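Local coordinates for folylpolyglutamate synthase/dihydrofolate synthase (Thermotoga maritima, PDB 1O5Z), which probably catalyses ATP-dependent addition of L-glutamate to 7,8-dihydropteroate and to tetrahydrofolylpolyglutamates, with magnesium as cofactor, at residues V66-M69 against V70-L74; S244-L247 against H248-R251; P270-I273 against E274-G277. All coordinates share one frame; numbering follows the deposited sequence.

Contact 1 of 3, residues V66-M69 against V70-L74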
ATOM      1  N   VAL A  66       4.974  -4.703   3.173  1.00 44.18           N
ATOM      2  CA  VAL A  66       5.675  -5.994   3.058  1.00 44.28           C
ATOM      3  C   VAL A  66       5.980  -6.282   1.588  1.00 44.27           C
ATOM      4  O   VAL A  66       7.099  -6.685   1.260  1.00 44.85           O
ATOM      5  CB  VAL A  66       4.905  -7.159   3.692  1.00 44.58           C
ATOM      6  CG1 VAL A  66       5.517  -8.489   3.273  1.00 46.20           C
ATOM      7  CG2 VAL A  66       4.901  -7.029   5.247  1.00 44.43           C
ATOM      8  N   ALA A  67       5.019  -6.045   0.699  1.00 42.88           N
ATOM      9  CA  ALA A  67       5.301  -6.210  -0.742  1.00 43.14           C
ATOM     10  C   ALA A  67       6.476  -5.358  -1.197  1.00 43.62           C
ATOM     11  O   ALA A  67       7.362  -5.817  -1.897  1.00 44.27           O
ATOM     12  CB  ALA A  67       4.051  -5.860  -1.587  1.00 42.95           C
ATOM     13  N   ASN A  68       6.428  -4.080  -0.836  1.00 44.52           N
ATOM     14  CA  ASN A  68       7.458  -3.122  -1.196  1.00 44.87           C
ATOM     15  C   ASN A  68       8.825  -3.556  -0.701  1.00 44.85           C
ATOM     16  O   ASN A  68       9.790  -3.491  -1.429  1.00 44.48           O
ATOM     17  CB  ASN A  68       7.146  -1.740  -0.637  1.00 44.27           C
ATOM     18  CG  ASN A  68       8.049  -0.693  -1.194  1.00 46.02           C
ATOM     19  OD1 ASN A  68       9.009  -0.268  -0.531  1.00 47.48           O
ATOM     20  ND2 ASN A  68       7.783  -0.281  -2.450  1.00 45.03           N
ATOM     21  N   MET A  69       8.879  -3.978   0.553  1.00 44.51           N
ATOM     22  CA  MET A  69      10.119  -4.465   1.145  1.00 45.09           C
ATOM     23  C   MET A  69      10.670  -5.707   0.402  1.00 45.20           C
ATOM     24  O   MET A  69      11.870  -5.808   0.077  1.00 44.92           O
ATOM     25  CB  MET A  69       9.860  -4.794   2.593  1.00 44.78           C
ATOM     26  CG  MET A  69       9.646  -3.572   3.470  1.00 46.44           C
ATOM     27  SD  MET A  69       9.195  -4.083   5.160  1.00 47.80           S
ATOM     28  CE  MET A  69       8.813  -2.534   5.962  1.00 47.47           C
ATOM     29  N   VAL A  70       9.771  -6.644   0.121  1.00 44.72           N
ATOM     30  CA  VAL A  70      10.123  -7.810  -0.645  1.00 44.96           C
ATOM     31  C   VAL A  70      10.638  -7.429  -2.026  1.00 45.41           C
ATOM     32  O   VAL A  70      11.674  -7.926  -2.435  1.00 44.94           O
ATOM     33  CB  VAL A  70       8.954  -8.818  -0.691  1.00 44.89           C
ATOM     34  CG1 VAL A  70       9.240  -9.907  -1.633  1.00 45.33           C
ATOM     35  CG2 VAL A  70       8.766  -9.432   0.674  1.00 45.63           C
ATOM     36  N   SER A  71       9.934  -6.552  -2.740  1.00 45.92           N
ATOM     37  CA  SER A  71      10.392  -6.152  -4.079  1.00 46.59           C
ATOM     38  C   SER A  71      11.705  -5.492  -3.985  1.00 44.93           C
ATOM     39  O   SER A  71      12.525  -5.738  -4.776  1.00 45.21           O
ATOM     40  CB  SER A  71       9.461  -5.150  -4.787  1.00 46.18           C
ATOM     41  OG  SER A  71       8.131  -5.631  -4.695  1.00 53.61           O
ATOM     42  N   ASN A  72      11.829  -4.534  -3.084  1.00 44.71           N
ATOM     43  CA  ASN A  72      13.052  -3.777  -2.947  1.00 44.28           C
ATOM     44  C   ASN A  72      14.268  -4.622  -2.665  1.00 43.41           C
ATOM     45  O   ASN A  72      15.323  -4.379  -3.245  1.00 41.56           O
ATOM     46  CB  ASN A  72      12.879  -2.651  -1.931  1.00 45.00           C
ATOM     47  CG  ASN A  72      12.421  -1.392  -2.622  1.00 46.32           C
ATOM     48  OD1 ASN A  72      13.138  -0.902  -3.509  1.00 45.36           O
ATOM     49  ND2 ASN A  72      11.224  -0.920  -2.316  1.00 43.57           N
ATOM     50  N   ILE A  73      14.101  -5.660  -1.859  1.00 43.05           N
ATOM     51  CA  ILE A  73      15.221  -6.536  -1.546  1.00 43.52           C
ATOM     52  C   ILE A  73      15.655  -7.358  -2.786  1.00 43.15           C
ATOM     53  O   ILE A  73      16.845  -7.513  -3.074  1.00 41.28           O
ATOM     54  CB  ILE A  73      14.868  -7.462  -0.387  1.00 43.92           C
ATOM     55  CG1 ILE A  73      14.766  -6.657   0.912  1.00 45.05           C
ATOM     56  CG2 ILE A  73      15.937  -8.586  -0.234  1.00 44.65           C
ATOM     57  CD1 ILE A  73      14.158  -7.464   2.067  1.00 44.51           C
ATOM     58  N   LEU A  74      14.661  -7.880  -3.509  1.00 42.88           N
ATOM     59  CA  LEU A  74      14.940  -8.650  -4.699  1.00 43.49           C
ATOM     60  C   LEU A  74      15.490  -7.808  -5.810  1.00 42.68           C
ATOM     61  O   LEU A  74      16.369  -8.253  -6.540  1.00 43.41           O
ATOM     62  CB  LEU A  74      13.668  -9.314  -5.188  1.00 44.38           C
ATOM     63  CG  LEU A  74      13.069 -10.407  -4.291  1.00 44.30           C
ATOM     64  CD1 LEU A  74      11.646 -10.683  -4.763  1.00 44.40           C
ATOM     65  CD2 LEU A  74      13.887 -11.683  -4.354  1.00 45.21           C
TER
HETATM   66  O   HOH W   1      10.271   1.368  -3.483  1.00 37.83           O
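The carboxamides of Asn68 and Asn72, one helical turn apart, are turned 66° against each other. Asn72 ND2 stands above one face of the Asn68 amide, displaced toward its oxygen, and makes a weak hydrogen bond to Asn68 OD1 at 2.9 Å. It also makes a weak bond to the backbone carbonyl oxygen of Asn68. All this happens on helix 63-77, which follows the phosphate-binding loop after strand 53-58 in the P-loop NTPase-like Mur ligase middle domain. In Asn68, chi1 of -170° sets CG beside the residue's own carbonyl carbon and brings the amide to Asn72 in the next turn. Both ends of that amide have further work: OD1 accepts from the backbone N of Lys303, and ND2 binds the hydroxyl of Tyr85. One water accepts from Asn68 ND2 at 3.2 Å and from Asn72 ND2 at 2.7 Å, so buried amide hydrogens are met by a shared acceptor. Asparagine suits both places because it offers donor and acceptor on a short stem.

Apolar residues take another side of the helix. Val66 CG1 and Val70 CG2 meet at 4.3 Å, and the compact Ala67 lies with Val70 against strands 53-58 and 151-155 of the central sheet. Ser71, small and polar, folds its hydroxyl back onto the helix: OG lies beside its own backbone N, and both donate to Ala67 O. The backbone hydrogen bond, Ser71 N to Ala67 O, is 2.8 Å long; Ser71 OG reaches that same oxygen at 2.9 Å, 42° out of the carbonyl plane.

Contact 2 of 3, residues S244-L247 against H248-R251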
ATOM      1  N   SER A 244      16.421   0.365  18.157  1.00 49.67           N
ATOM      2  CA  SER A 244      16.095   1.776  18.368  1.00 49.78           C
ATOM      3  C   SER A 244      15.328   2.397  17.214  1.00 50.01           C
ATOM      4  O   SER A 244      15.613   2.165  16.061  1.00 49.70           O
ATOM      5  CB  SER A 244      17.340   2.628  18.630  1.00 49.64           C
ATOM      6  OG  SER A 244      18.200   2.630  17.516  1.00 51.30           O
ATOM      7  N   LEU A 245      14.349   3.209  17.572  1.00 50.72           N
ATOM      8  CA  LEU A 245      13.561   3.961  16.643  1.00 51.07           C
ATOM      9  C   LEU A 245      14.150   5.357  16.560  1.00 51.16           C
ATOM     10  O   LEU A 245      14.381   5.997  17.557  1.00 51.62           O
ATOM     11  CB  LEU A 245      12.146   4.041  17.165  1.00 51.14           C
ATOM     12  CG  LEU A 245      11.455   2.705  17.405  1.00 52.74           C
ATOM     13  CD1 LEU A 245      10.055   3.016  17.857  1.00 54.05           C
ATOM     14  CD2 LEU A 245      11.390   1.836  16.152  1.00 54.92           C
ATOM     15  N   LYS A 246      14.401   5.823  15.356  1.00 51.88           N
ATOM     16  CA  LYS A 246      15.001   7.111  15.144  1.00 51.79           C
ATOM     17  C   LYS A 246      14.607   7.441  13.745  1.00 51.14           C
ATOM     18  O   LYS A 246      14.740   6.596  12.884  1.00 49.68           O
ATOM     19  CB  LYS A 246      16.514   6.976  15.219  1.00 52.35           C
ATOM     20  CG  LYS A 246      17.238   8.234  15.701  1.00 55.72           C
ATOM     21  CD  LYS A 246      18.077   8.902  14.608  1.00 58.15           C
ATOM     22  CE  LYS A 246      19.561   8.688  14.846  1.00 58.33           C
ATOM     23  NZ  LYS A 246      20.316   9.093  13.630  1.00 60.94           N
ATOM     24  N   LEU A 247      14.121   8.651  13.526  1.00 51.25           N
ATOM     25  CA  LEU A 247      13.628   9.046  12.217  1.00 52.21           C
ATOM     26  C   LEU A 247      14.594   8.618  11.124  1.00 52.02           C
ATOM     27  O   LEU A 247      15.779   8.913  11.221  1.00 52.63           O
ATOM     28  CB  LEU A 247      13.449  10.564  12.134  1.00 52.45           C
ATOM     29  CG  LEU A 247      12.089  11.245  12.310  1.00 53.82           C
ATOM     30  CD1 LEU A 247      12.161  12.573  11.587  1.00 55.35           C
ATOM     31  CD2 LEU A 247      10.897  10.463  11.782  1.00 55.28           C
ATOM     32  N   HIS A 248      14.079   7.919  10.117  1.00 51.78           N
ATOM     33  CA  HIS A 248      14.857   7.398   8.954  1.00 52.36           C
ATOM     34  C   HIS A 248      16.003   6.431   9.291  1.00 51.81           C
ATOM     35  O   HIS A 248      16.851   6.150   8.462  1.00 51.03           O
ATOM     36  CB  HIS A 248      15.428   8.535   8.080  1.00 52.69           C
ATOM     37  CG  HIS A 248      14.577   9.764   8.046  1.00 54.20           C
ATOM     38  ND1 HIS A 248      13.338   9.796   7.436  1.00 53.68           N
ATOM     39  CD2 HIS A 248      14.788  11.006   8.552  1.00 54.92           C
ATOM     40  CE1 HIS A 248      12.818  11.002   7.580  1.00 54.49           C
ATOM     41  NE2 HIS A 248      13.678  11.755   8.249  1.00 56.17           N
ATOM     42  N   GLU A 249      16.034   5.920  10.501  1.00 51.94           N
ATOM     43  CA  GLU A 249      17.164   5.131  10.924  1.00 52.19           C
ATOM     44  C   GLU A 249      16.711   4.236  12.055  1.00 50.90           C
ATOM     45  O   GLU A 249      17.204   4.327  13.152  1.00 50.84           O
ATOM     46  CB  GLU A 249      18.302   6.051  11.320  1.00 52.07           C
ATOM     47  CG  GLU A 249      19.623   5.347  11.613  1.00 54.63           C
ATOM     48  CD  GLU A 249      20.792   6.328  11.766  1.00 55.39           C
ATOM     49  OE1 GLU A 249      21.647   6.152  12.685  1.00 56.27           O
ATOM     50  OE2 GLU A 249      20.849   7.302  10.965  1.00 61.94           O
ATOM     51  N   ASN A 250      15.756   3.362  11.746  1.00 49.85           N
ATOM     52  CA  ASN A 250      15.116   2.506  12.729  1.00 48.94           C
ATOM     53  C   ASN A 250      15.756   1.145  12.721  1.00 48.77           C
ATOM     54  O   ASN A 250      15.707   0.419  11.753  1.00 47.35           O
ATOM     55  CB  ASN A 250      13.625   2.396  12.453  1.00 48.82           C
ATOM     56  CG  ASN A 250      12.939   3.755  12.468  1.00 48.47           C
ATOM     57  OD1 ASN A 250      12.675   4.307  13.550  1.00 46.05           O
ATOM     58  ND2 ASN A 250      12.707   4.325  11.276  1.00 45.11           N
ATOM     59  N   ARG A 251      16.331   0.805  13.853  1.00 48.90           N
ATOM     60  CA  ARG A 251      17.311  -0.237  13.928  1.00 50.25           C
ATOM     61  C   ARG A 251      16.724  -1.441  14.684  1.00 48.85           C
ATOM     62  O   ARG A 251      16.083  -1.289  15.723  1.00 49.28           O
ATOM     63  CB  ARG A 251      18.556   0.375  14.555  1.00 50.19           C
ATOM     64  CG  ARG A 251      19.809  -0.435  14.546  1.00 52.72           C
ATOM     65  CD  ARG A 251      21.057   0.407  14.945  1.00 55.71           C
ATOM     66  NE  ARG A 251      21.151   1.716  14.252  1.00 61.05           N
ATOM     67  CZ  ARG A 251      21.759   1.958  13.064  1.00 63.56           C
ATOM     68  NH1 ARG A 251      22.371   1.002  12.350  1.00 65.51           N
ATOM     69  NH2 ARG A 251      21.745   3.196  12.583  1.00 63.48           N
TER
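Ser244 and Arg251 form a hydrogen-bonded antiparallel pair, with Ser244 N to Arg251 O 3.0 Å and Arg251 N to Ser244 O 2.7 Å, and beyond them the chain reverses through a type II beta turn from Lys246 to Glu249, closed by Glu249 N to Lys246 O at 2.8 Å. His248 takes the third turn position with a positive phi of 60°. Its ring lies beside the Leu247 side chain, whose CB sits over one ring face in a CH-pi contact, 4.2 Å from the ring centroid.

Beyond the Ser244-Arg251 pair, the side chain of Asn250 takes over a backbone partner: its OD1 accepts from Lys246 N at 2.9 Å, the donor standing well above the amide plane, and also from the hydroxyl of Tyr339; its ND2 donates to Leu265 O and to Asn268. Long, flexible charged residues suit the solvent side. Lys246 and Glu249 run alongside each other, and NZ of Lys246 forms a salt bridge with Glu249 OE2 at 3.3 Å. The other oxygen, Glu249 OE1, forms a salt bridge with Arg251 NH2 at 3.0 Å, its hydrogen bond weak, so one carboxylate links both cations in a salt-bridge network. This is a beta hairpin, its turn joining strands 239-244 and 250-255 of a three-stranded antiparallel sheet.

Contact 3 of 3, residues P270-I273 against E274-G277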
ATOM      1  N   PRO A 270       6.986   1.589  14.411  1.00 52.77           N
ATOM      2  CA  PRO A 270       7.406   0.250  14.919  1.00 52.34           C
ATOM      3  C   PRO A 270       6.655  -0.960  14.282  1.00 52.09           C
ATOM      4  O   PRO A 270       7.223  -2.054  14.192  1.00 51.49           O
ATOM      5  CB  PRO A 270       7.176   0.353  16.427  1.00 52.83           C
ATOM      6  CG  PRO A 270       6.793   1.819  16.674  1.00 52.74           C
ATOM      7  CD  PRO A 270       6.197   2.343  15.407  1.00 52.91           C
ATOM      8  N   HIS A 271       5.424  -0.752  13.802  1.00 51.79           N
ATOM      9  CA  HIS A 271       4.756  -1.758  12.944  1.00 52.02           C
ATOM     10  C   HIS A 271       5.557  -2.079  11.710  1.00 49.71           C
ATOM     11  O   HIS A 271       5.418  -3.165  11.189  1.00 48.78           O
ATOM     12  CB  HIS A 271       3.357  -1.338  12.475  1.00 53.40           C
ATOM     13  CG  HIS A 271       2.304  -1.542  13.508  1.00 58.77           C
ATOM     14  ND1 HIS A 271       2.094  -2.762  14.118  1.00 65.32           N
ATOM     15  CD2 HIS A 271       1.426  -0.679  14.080  1.00 63.78           C
ATOM     16  CE1 HIS A 271       1.129  -2.646  15.019  1.00 65.47           C
ATOM     17  NE2 HIS A 271       0.702  -1.394  15.010  1.00 66.09           N
ATOM     18  N   GLN A 272       6.348  -1.125  11.211  1.00 48.05           N
ATOM     19  CA  GLN A 272       7.107  -1.374  10.004  1.00 46.70           C
ATOM     20  C   GLN A 272       8.260  -2.320  10.278  1.00 45.20           C
ATOM     21  O   GLN A 272       8.716  -3.037   9.366  1.00 44.58           O
ATOM     22  CB  GLN A 272       7.601  -0.086   9.347  1.00 46.81           C
ATOM     23  CG  GLN A 272       6.507   0.859   8.911  1.00 47.30           C
ATOM     24  CD  GLN A 272       5.448   0.228   8.001  1.00 49.40           C
ATOM     25  OE1 GLN A 272       4.313   0.680   8.015  1.00 56.64           O
ATOM     26  NE2 GLN A 272       5.792  -0.803   7.249  1.00 48.13           N
ATOM     27  N   ILE A 273       8.731  -2.357  11.527  1.00 44.39           N
ATOM     28  CA  ILE A 273       9.810  -3.265  11.851  1.00 43.40           C
ATOM     29  C   ILE A 273       9.252  -4.695  11.818  1.00 43.40           C
ATOM     30  O   ILE A 273       9.895  -5.653  11.319  1.00 43.35           O
ATOM     31  CB  ILE A 273      10.501  -2.852  13.153  1.00 43.96           C
ATOM     32  CG1 ILE A 273      11.440  -1.689  12.860  1.00 44.19           C
ATOM     33  CG2 ILE A 273      11.326  -4.002  13.745  1.00 42.72           C
ATOM     34  CD1 ILE A 273      11.820  -0.913  14.082  1.00 47.48           C
ATOM     35  N   GLU A 274       8.015  -4.835  12.243  1.00 43.03           N
ATOM     36  CA  GLU A 274       7.367  -6.129  12.121  1.00 43.56           C
ATOM     37  C   GLU A 274       7.084  -6.496  10.674  1.00 42.75           C
ATOM     38  O   GLU A 274       7.185  -7.646  10.291  1.00 43.63           O
ATOM     39  CB  GLU A 274       6.099  -6.180  12.978  1.00 43.66           C
ATOM     40  CG  GLU A 274       6.439  -6.232  14.451  1.00 46.28           C
ATOM     41  CD  GLU A 274       5.382  -6.891  15.298  1.00 50.56           C
ATOM     42  OE1 GLU A 274       4.281  -7.187  14.805  1.00 53.94           O
ATOM     43  OE2 GLU A 274       5.654  -7.119  16.485  1.00 53.29           O
ATOM     44  N   ASN A 275       6.711  -5.532   9.860  1.00 42.59           N
ATOM     45  CA  ASN A 275       6.474  -5.816   8.463  1.00 42.56           C
ATOM     46  C   ASN A 275       7.776  -6.294   7.855  1.00 42.52           C
ATOM     47  O   ASN A 275       7.796  -7.163   7.032  1.00 43.19           O
ATOM     48  CB  ASN A 275       5.990  -4.555   7.748  1.00 41.96           C
ATOM     49  CG  ASN A 275       4.537  -4.181   8.103  1.00 43.18           C
ATOM     50  OD1 ASN A 275       4.092  -3.061   7.864  1.00 46.33           O
ATOM     51  ND2 ASN A 275       3.824  -5.092   8.673  1.00 40.90           N
ATOM     52  N   ALA A 276       8.875  -5.667   8.240  1.00 43.93           N
ATOM     53  CA  ALA A 276      10.220  -6.095   7.806  1.00 44.04           C
ATOM     54  C   ALA A 276      10.539  -7.563   8.189  1.00 43.83           C
ATOM     55  O   ALA A 276      10.964  -8.320   7.341  1.00 43.84           O
ATOM     56  CB  ALA A 276      11.298  -5.147   8.342  1.00 44.78           C
ATOM     57  N   GLY A 277      10.266  -7.977   9.419  1.00 43.87           N
ATOM     58  CA  GLY A 277      10.375  -9.405   9.773  1.00 43.95           C
ATOM     59  C   GLY A 277       9.513 -10.288   8.866  1.00 43.18           C
ATOM     60  O   GLY A 277       9.907 -11.331   8.414  1.00 42.36           O
TER
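The first turns of helix 271-286 are held by backbone bonds between Pro270-Ile273 and Glu274-Gly277. Asn275 N to His271 O is 3.0 Å, Ala276 N to Gln272 O 2.9 Å, and Gly277 N to Ile273 O 3.0 Å; the preceding bond, Glu274 N to Pro270 O, is weak at 3.5 Å. Proline is well tolerated in the first turn of a helix, where its missing N-H costs no helical hydrogen bond.

Apolar contacts lie on the side facing the antiparallel sheet. The branched Ile273 packs against Val240, Val242 and Phe252, and the small Ala276 also meets Phe252.

Among charged groups, the Glu274 carboxylate reaches outward to a salt bridge with Arg212; the flexible glutamate can span to that partner.

Polar side chains occupy the face toward helix 63-77. Gln272 bends at chi2 (-54°), which brings its carboxamide across that of Asn275, the two planes 67° apart. NE2 of Gln272 makes a weak hydrogen bond to the hydroxyl of Ser65. The two amides approach most closely where Gln272 NE2 lies 2.9 Å from Asn275 OD1.

Contact 3 joins the other two. Its centre is about 13 Å from that of contact 1 and about 12 Å from that of contact 2, whereas contacts 1 and 2 do not touch, their nearest atoms about 9 Å apart. Helix 271-286 meets helix 63-77 through an unbranched methionine: Met69 CE lies 3.4 Å from Gln272 O, and Val66 CG2 packs at 3.4 Å from Asn275 O. Toward the hairpin, Leu245 CD2 lies 3.5 Å from Ile273 CD1. The side chain of Asn275, which touches Ser65 near the start of helix 63-77, lies about 5 Å from a sulfate ion; this is consistent with an anion-binding pocket there, though the sulfate probably came from the crystallisation liquor.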